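Local coordinates for protein vaginolysin (Gardnerella vaginalis, PDB 5IMY) that probably acts as a secreted cholesterol-binding cytolysin that forms membrane-spanning beta strands in host membranes and lyses the cells, at residues A[89-94]-A[140-145]; A[130-135]-A[147-152]. All blocks are in the same frame, centred on the assembly; numbering follows the deposited sequence.

Interaction 1 (A[89-94]-A[140-145])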
ATOM      1  N   VAL A  89      48.891  -0.313  -1.105  1.00 40.33           N
ATOM      2  CA  VAL A  89      48.202   0.370  -0.018  1.00 35.98           C
ATOM      3  C   VAL A  89      49.126   0.352   1.189  1.00 31.44           C
ATOM      4  O   VAL A  89      49.352  -0.700   1.799  1.00 34.42           O
ATOM      5  CB  VAL A  89      46.851  -0.280   0.304  1.00 33.20           C
ATOM      6  CG1 VAL A  89      46.213   0.382   1.521  1.00 37.78           C
ATOM      7  CG2 VAL A  89      45.928  -0.177  -0.897  1.00 31.75           C
ATOM      8  N   TYR A  90      49.664   1.517   1.532  1.00 33.10           N
ATOM      9  CA  TYR A  90      50.444   1.669   2.747  1.00 32.78           C
ATOM     10  C   TYR A  90      50.349   3.115   3.193  1.00 32.81           C
ATOM     11  O   TYR A  90      50.138   4.004   2.360  1.00 32.74           O
ATOM     12  CB  TYR A  90      51.913   1.268   2.544  1.00 35.76           C
ATOM     13  CG  TYR A  90      52.588   1.875   1.330  1.00 32.20           C
ATOM     14  CD1 TYR A  90      53.305   3.059   1.424  1.00 35.63           C
ATOM     15  CD2 TYR A  90      52.523   1.245   0.092  1.00 31.90           C
ATOM     16  CE1 TYR A  90      53.930   3.607   0.316  1.00 36.38           C
ATOM     17  CE2 TYR A  90      53.142   1.783  -1.017  1.00 34.82           C
ATOM     18  CZ  TYR A  90      53.843   2.961  -0.902  1.00 38.39           C
ATOM     19  OH  TYR A  90      54.460   3.494  -2.010  1.00 36.34           O
ATOM     20  N   PRO A  91      50.472   3.383   4.495  1.00 30.36           N
ATOM     21  CA  PRO A  91      50.526   4.778   4.950  1.00 30.96           C
ATOM     22  C   PRO A  91      51.593   5.565   4.207  1.00 32.45           C
ATOM     23  O   PRO A  91      52.763   5.174   4.207  1.00 36.28           O
ATOM     24  CB  PRO A  91      50.853   4.648   6.445  1.00 35.78           C
ATOM     25  CG  PRO A  91      50.374   3.286   6.823  1.00 31.81           C
ATOM     26  CD  PRO A  91      50.551   2.426   5.612  1.00 27.34           C
ATOM     27  N   GLY A  92      51.202   6.658   3.554  1.00 35.91           N
ATOM     28  CA  GLY A  92      52.137   7.498   2.835  1.00 35.29           C
ATOM     29  C   GLY A  92      52.207   7.270   1.338  1.00 37.22           C
ATOM     30  O   GLY A  92      52.980   7.960   0.663  1.00 34.31           O
ATOM     31  N   ALA A  93      51.437   6.329   0.799  1.00 31.51           N
ATOM     32  CA  ALA A  93      51.458   6.082  -0.635  1.00 35.26           C
ATOM     33  C   ALA A  93      50.715   7.182  -1.382  1.00 33.72           C
ATOM     34  O   ALA A  93      49.769   7.781  -0.869  1.00 33.17           O
ATOM     35  CB  ALA A  93      50.828   4.725  -0.956  1.00 33.82           C
ATOM     36  N   LEU A  94      51.159   7.444  -2.610  1.00 32.08           N
ATOM     37  CA  LEU A  94      50.563   8.456  -3.473  1.00 31.15           C
ATOM     38  C   LEU A  94      49.822   7.783  -4.619  1.00 33.42           C
ATOM     39  O   LEU A  94      50.370   6.895  -5.281  1.00 37.63           O
ATOM     40  CB  LEU A  94      51.630   9.399  -4.035  1.00 35.61           C
ATOM     41  CG  LEU A  94      52.322  10.353  -3.060  1.00 31.75           C
ATOM     42  CD1 LEU A  94      53.474  11.052  -3.758  1.00 40.13           C
ATOM     43  CD2 LEU A  94      51.337  11.368  -2.508  1.00 31.78           C
ATOM     44  N   SER A 140      57.397  -2.130   1.261  1.00 43.15           N
ATOM     45  CA  SER A 140      58.157  -2.951   2.198  1.00 44.68           C
ATOM     46  C   SER A 140      58.782  -2.114   3.305  1.00 42.73           C
ATOM     47  O   SER A 140      58.915  -2.588   4.439  1.00 41.13           O
ATOM     48  CB  SER A 140      59.241  -3.726   1.450  1.00 50.85           C
ATOM     49  OG  SER A 140      60.214  -2.848   0.912  1.00 57.04           O
ATOM     50  N   SER A 141      59.173  -0.875   3.002  1.00 41.24           N
ATOM     51  CA  SER A 141      59.792  -0.024   4.012  1.00 46.63           C
ATOM     52  C   SER A 141      58.765   0.450   5.032  1.00 37.37           C
ATOM     53  O   SER A 141      59.076   0.588   6.219  1.00 38.44           O
ATOM     54  CB  SER A 141      60.474   1.172   3.348  1.00 44.94           C
ATOM     55  OG  SER A 141      61.031   2.042   4.316  1.00 47.87           O
ATOM     56  N   VAL A 142      57.538   0.713   4.584  1.00 38.64           N
ATOM     57  CA  VAL A 142      56.486   1.127   5.503  1.00 46.25           C
ATOM     58  C   VAL A 142      55.948  -0.071   6.277  1.00 38.61           C
ATOM     59  O   VAL A 142      55.684   0.025   7.481  1.00 34.55           O
ATOM     60  CB  VAL A 142      55.374   1.860   4.731  1.00 42.57           C
ATOM     61  CG1 VAL A 142      54.149   2.076   5.610  1.00 37.49           C
ATOM     62  CG2 VAL A 142      55.896   3.198   4.213  1.00 35.07           C
ATOM     63  N   THR A 143      55.780  -1.214   5.610  1.00 38.98           N
ATOM     64  CA  THR A 143      55.304  -2.408   6.302  1.00 44.73           C
ATOM     65  C   THR A 143      56.273  -2.813   7.403  1.00 41.93           C
ATOM     66  O   THR A 143      55.867  -3.073   8.542  1.00 45.08           O
ATOM     67  CB  THR A 143      55.107  -3.555   5.308  1.00 43.49           C
ATOM     68  OG1 THR A 143      54.079  -3.212   4.371  1.00 42.49           O
ATOM     69  CG2 THR A 143      54.716  -4.847   6.032  1.00 34.53           C
ATOM     70  N   SER A 144      57.566  -2.878   7.079  1.00 44.44           N
ATOM     71  CA  SER A 144      58.565  -3.207   8.091  1.00 41.97           C
ATOM     72  C   SER A 144      58.545  -2.194   9.229  1.00 41.83           C
ATOM     73  O   SER A 144      58.668  -2.567  10.402  1.00 43.26           O
ATOM     74  CB  SER A 144      59.952  -3.278   7.451  1.00 41.26           C
ATOM     75  OG  SER A 144      60.958  -2.859   8.357  1.00 55.91           O
ATOM     76  N   ALA A 145      58.383  -0.910   8.905  1.00 41.33           N
ATOM     77  CA  ALA A 145      58.292   0.107   9.948  1.00 43.23           C
ATOM     78  C   ALA A 145      57.087  -0.137  10.848  1.00 34.43           C
ATOM     79  O   ALA A 145      57.190  -0.035  12.075  1.00 37.68           O
ATOM     80  CB  ALA A 145      58.223   1.499   9.319  1.00 39.33           C
TER

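Interaction 2 (A[130-135]-A[147-152])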
ATOM      1  N   SER A 130      55.308   6.584  19.983  1.00 76.86           N
ATOM      2  CA  SER A 130      54.373   5.895  19.102  1.00 73.00           C
ATOM      3  C   SER A 130      54.588   6.219  17.628  1.00 65.85           C
ATOM      4  O   SER A 130      53.798   5.765  16.793  1.00 58.95           O
ATOM      5  CB  SER A 130      52.935   6.243  19.490  1.00 69.42           C
ATOM      6  OG  SER A 130      52.577   7.529  19.017  1.00 71.88           O
ATOM      7  N   ALA A 131      55.623   6.981  17.286  1.00 61.56           N
ATOM      8  CA  ALA A 131      55.881   7.365  15.908  1.00 60.48           C
ATOM      9  C   ALA A 131      57.238   6.842  15.459  1.00 57.69           C
ATOM     10  O   ALA A 131      58.131   6.578  16.270  1.00 67.66           O
ATOM     11  CB  ALA A 131      55.831   8.889  15.735  1.00 63.35           C
ATOM     12  N   VAL A 132      57.377   6.690  14.146  1.00 47.80           N
ATOM     13  CA  VAL A 132      58.634   6.277  13.531  1.00 43.30           C
ATOM     14  C   VAL A 132      58.746   6.964  12.182  1.00 44.15           C
ATOM     15  O   VAL A 132      57.750   7.139  11.474  1.00 45.37           O
ATOM     16  CB  VAL A 132      58.724   4.742  13.378  1.00 44.34           C
ATOM     17  CG1 VAL A 132      57.488   4.200  12.673  1.00 43.53           C
ATOM     18  CG2 VAL A 132      59.988   4.345  12.621  1.00 52.01           C
ATOM     19  N   THR A 133      59.964   7.353  11.830  1.00 51.66           N
ATOM     20  CA  THR A 133      60.240   7.952  10.536  1.00 42.56           C
ATOM     21  C   THR A 133      60.689   6.875   9.558  1.00 36.27           C
ATOM     22  O   THR A 133      61.431   5.958   9.922  1.00 41.69           O
ATOM     23  CB  THR A 133      61.314   9.036  10.663  1.00 37.66           C
ATOM     24  OG1 THR A 133      60.793  10.135  11.421  1.00 43.30           O
ATOM     25  CG2 THR A 133      61.762   9.537   9.292  1.00 42.45           C
ATOM     26  N   VAL A 134      60.226   6.988   8.317  1.00 34.21           N
ATOM     27  CA  VAL A 134      60.609   6.082   7.241  1.00 36.68           C
ATOM     28  C   VAL A 134      61.328   6.898   6.178  1.00 43.70           C
ATOM     29  O   VAL A 134      60.729   7.788   5.564  1.00 43.61           O
ATOM     30  CB  VAL A 134      59.393   5.354   6.645  1.00 37.82           C
ATOM     31  CG1 VAL A 134      59.842   4.355   5.585  1.00 35.56           C
ATOM     32  CG2 VAL A 134      58.593   4.659   7.742  1.00 40.72           C
ATOM     33  N   GLN A 135      62.607   6.596   5.965  1.00 40.19           N
ATOM     34  CA  GLN A 135      63.387   7.249   4.919  1.00 46.36           C
ATOM     35  C   GLN A 135      63.001   6.648   3.572  1.00 43.87           C
ATOM     36  O   GLN A 135      63.224   5.459   3.335  1.00 61.55           O
ATOM     37  CB  GLN A 135      64.886   7.070   5.168  1.00 49.18           C
ATOM     38  CG  GLN A 135      65.329   7.158   6.625  1.00 37.29           C
ATOM     39  CD  GLN A 135      65.297   8.571   7.167  1.00 42.53           C
ATOM     40  OE1 GLN A 135      65.382   9.543   6.414  1.00 39.30           O
ATOM     41  NE2 GLN A 135      65.177   8.693   8.483  1.00 43.91           N
ATOM     42  N   ASN A 147      55.454  -3.089  11.308  1.00 34.81           N
ATOM     43  CA  ASN A 147      55.739  -4.306  12.059  1.00 34.80           C
ATOM     44  C   ASN A 147      56.759  -4.075  13.166  1.00 38.81           C
ATOM     45  O   ASN A 147      56.802  -4.855  14.124  1.00 44.86           O
ATOM     46  CB  ASN A 147      56.230  -5.403  11.111  1.00 37.53           C
ATOM     47  CG  ASN A 147      55.162  -5.847  10.128  1.00 42.98           C
ATOM     48  OD1 ASN A 147      53.978  -5.558  10.307  1.00 44.89           O
ATOM     49  ND2 ASN A 147      55.575  -6.561   9.088  1.00 41.25           N
ATOM     50  N   GLY A 148      57.578  -3.026  13.059  1.00 38.69           N
ATOM     51  CA  GLY A 148      58.531  -2.725  14.113  1.00 30.80           C
ATOM     52  C   GLY A 148      57.926  -1.968  15.274  1.00 35.46           C
ATOM     53  O   GLY A 148      58.391  -2.102  16.411  1.00 40.48           O
ATOM     54  N   LEU A 149      56.892  -1.166  15.016  1.00 35.44           N
ATOM     55  CA  LEU A 149      56.218  -0.441  16.088  1.00 38.14           C
ATOM     56  C   LEU A 149      55.331  -1.364  16.909  1.00 41.99           C
ATOM     57  O   LEU A 149      55.336  -1.308  18.143  1.00 43.49           O
ATOM     58  CB  LEU A 149      55.392   0.705  15.506  1.00 35.66           C
ATOM     59  CG  LEU A 149      55.926   2.098  15.814  1.00 40.29           C
ATOM     60  CD1 LEU A 149      57.344   2.238  15.300  1.00 52.55           C
ATOM     61  CD2 LEU A 149      55.016   3.147  15.200  1.00 50.63           C
ATOM     62  N   VAL A 150      54.553  -2.213  16.235  1.00 40.90           N
ATOM     63  CA  VAL A 150      53.690  -3.150  16.945  1.00 40.36           C
ATOM     64  C   VAL A 150      54.531  -4.108  17.777  1.00 41.72           C
ATOM     65  O   VAL A 150      54.198  -4.413  18.928  1.00 41.49           O
ATOM     66  CB  VAL A 150      52.791  -3.903  15.947  1.00 43.53           C
ATOM     67  CG1 VAL A 150      51.786  -4.777  16.684  1.00 47.42           C
ATOM     68  CG2 VAL A 150      52.074  -2.924  15.021  1.00 34.47           C
ATOM     69  N   SER A 151      55.638  -4.591  17.209  1.00 46.12           N
ATOM     70  CA  SER A 151      56.534  -5.470  17.952  1.00 42.68           C
ATOM     71  C   SER A 151      57.072  -4.783  19.204  1.00 47.94           C
ATOM     72  O   SER A 151      57.233  -5.421  20.250  1.00 50.18           O
ATOM     73  CB  SER A 151      57.682  -5.923  17.050  1.00 47.67           C
ATOM     74  OG  SER A 151      58.802  -6.336  17.812  1.00 63.31           O
ATOM     75  N   LYS A 152      57.352  -3.481  19.115  1.00 42.67           N
ATOM     76  CA  LYS A 152      57.842  -2.753  20.282  1.00 42.02           C
ATOM     77  C   LYS A 152      56.731  -2.536  21.301  1.00 45.80           C
ATOM     78  O   LYS A 152      56.971  -2.603  22.512  1.00 47.75           O
ATOM     79  CB  LYS A 152      58.441  -1.413  19.854  1.00 45.72           C
ATOM     80  CG  LYS A 152      58.921  -0.553  21.018  1.00 46.74           C
ATOM     81  CD  LYS A 152      59.497   0.774  20.552  1.00 48.41           C
ATOM     82  CE  LYS A 152      58.452   1.616  19.838  1.00 51.71           C
ATOM     83  NZ  LYS A 152      58.883   3.031  19.683  1.00 60.03           N
TER

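Interaction 1 (A[89-94]-A[140-145])
Val142 of helix 139-158 pushes both its methyl groups against Tyr90 and Pro91, the first two residues of a type II beta turn that leads into strand 94-96. The turn is defined by its backbone: Ala93 N donates to Tyr90 O over 3.1 Å, and Gly92, with phi 99°, adopts a left-handed conformation that suits glycine at the third position. The nearest CA atoms across the segments are those of Tyr90 and Val142, 6.7 Å apart.

The tight part is buried and mostly apolar. CG1 of Val142, anti to its backbone N (chi1 169°), reaches CD of Pro91 at 3.6 Å and also lies near CB of Tyr90. CG2, the other branch, comes within 3.8 Å of Tyr90 CD1, so the valine straddles the junction between the two turn residues. Val142 CG1 and CG2 each sit 3.7 Å from Pro91 O, without a hydrogen bond. The Tyr90 and Val142 side chains cross at about a right angle, CG2 meeting the ring obliquely. From the turn, Pro91 also packs on Val221, Val223 and Val259 of the sheet, while Tyr90 touches Leu108; Val142 also touches Pro137 of the loop before the helix.

The loose part begins one residue away on the same helix. Thr143 is partly exposed: its OG1 stays 5.3 Å from Tyr90 CB and hydrogen-bonds to Lys139 O within the helix instead. Ser140 and Ser144 are exposed and make no contact with the turn. No hydrogen bond joins the two segments, although Lys139 NZ, from the first turn of the helix, bonds Val89 O beside the beta turn. Behind the contact, the turn folds back on Tyr90: Ala93 CB sits 3.4 Å above the plane of the Tyr90 ring, over its centre.

Interaction 2 (A[130-135]-A[147-152])
The nearest CA atoms across the segments are those of Ser130 and Leu149, 7.3 Å apart, where the start of strand 131-134 comes alongside the middle of helix 139-158. Leu149 enters from the helix, and its two methyl groups divide the work. CD1 meets the side chain of Val132, 3.3 Å from CG1 and 3.4 Å from CB. CD2 turns to the strand's leading end, where it lies 3.3 Å from Ser130 O, a packing contact with no hydrogen bond.

Val132 offers CG1 because that branch sits between its own backbone N and carbonyl carbon (chi1 52°). Leu149 is less relaxed, since its chi1 of -110° lies away from any staggered value. Taken with the very short methyl-methyl distance, this makes the exact closeness doubtful at 2.40 Å resolution, though the pairing itself is clear. Leu149 also rests on Val120 of strand 116-120, which hydrogen-bonds to Ser130 through the backbone, so the leucine spans two adjacent strands. At the margin, Lys152 adds a polar link, its NZ bonding Glu129 O just before segment 130-135.

Across the segments the contact holds no hydrogen bond or salt bridge. It rests largely on the van der Waals fit of aliphatic groups, with Leu149 buried and Val132 and Ser130 partly exposed, and the leucine packs against Ser130 O without bonding it.

Both contacts use the same helix, 139-158, and their centres lie 11 Å apart. Interaction 1 is fully buried and sets an early turn of the helix against a beta turn distant in sequence; interaction 2 is only partly buried and sets a later turn of the helix against the nearby strand that precedes it. Both are mainly apolar, lack a direct hydrogen bond and set methyls near a backbone carbonyl; the first adds an aromatic ring and a proline, the second pairs valine with leucine. Val134 bridges them, its methyl groups packing on Ser141 and on Ala145, so the strand follows the helix between the two sites.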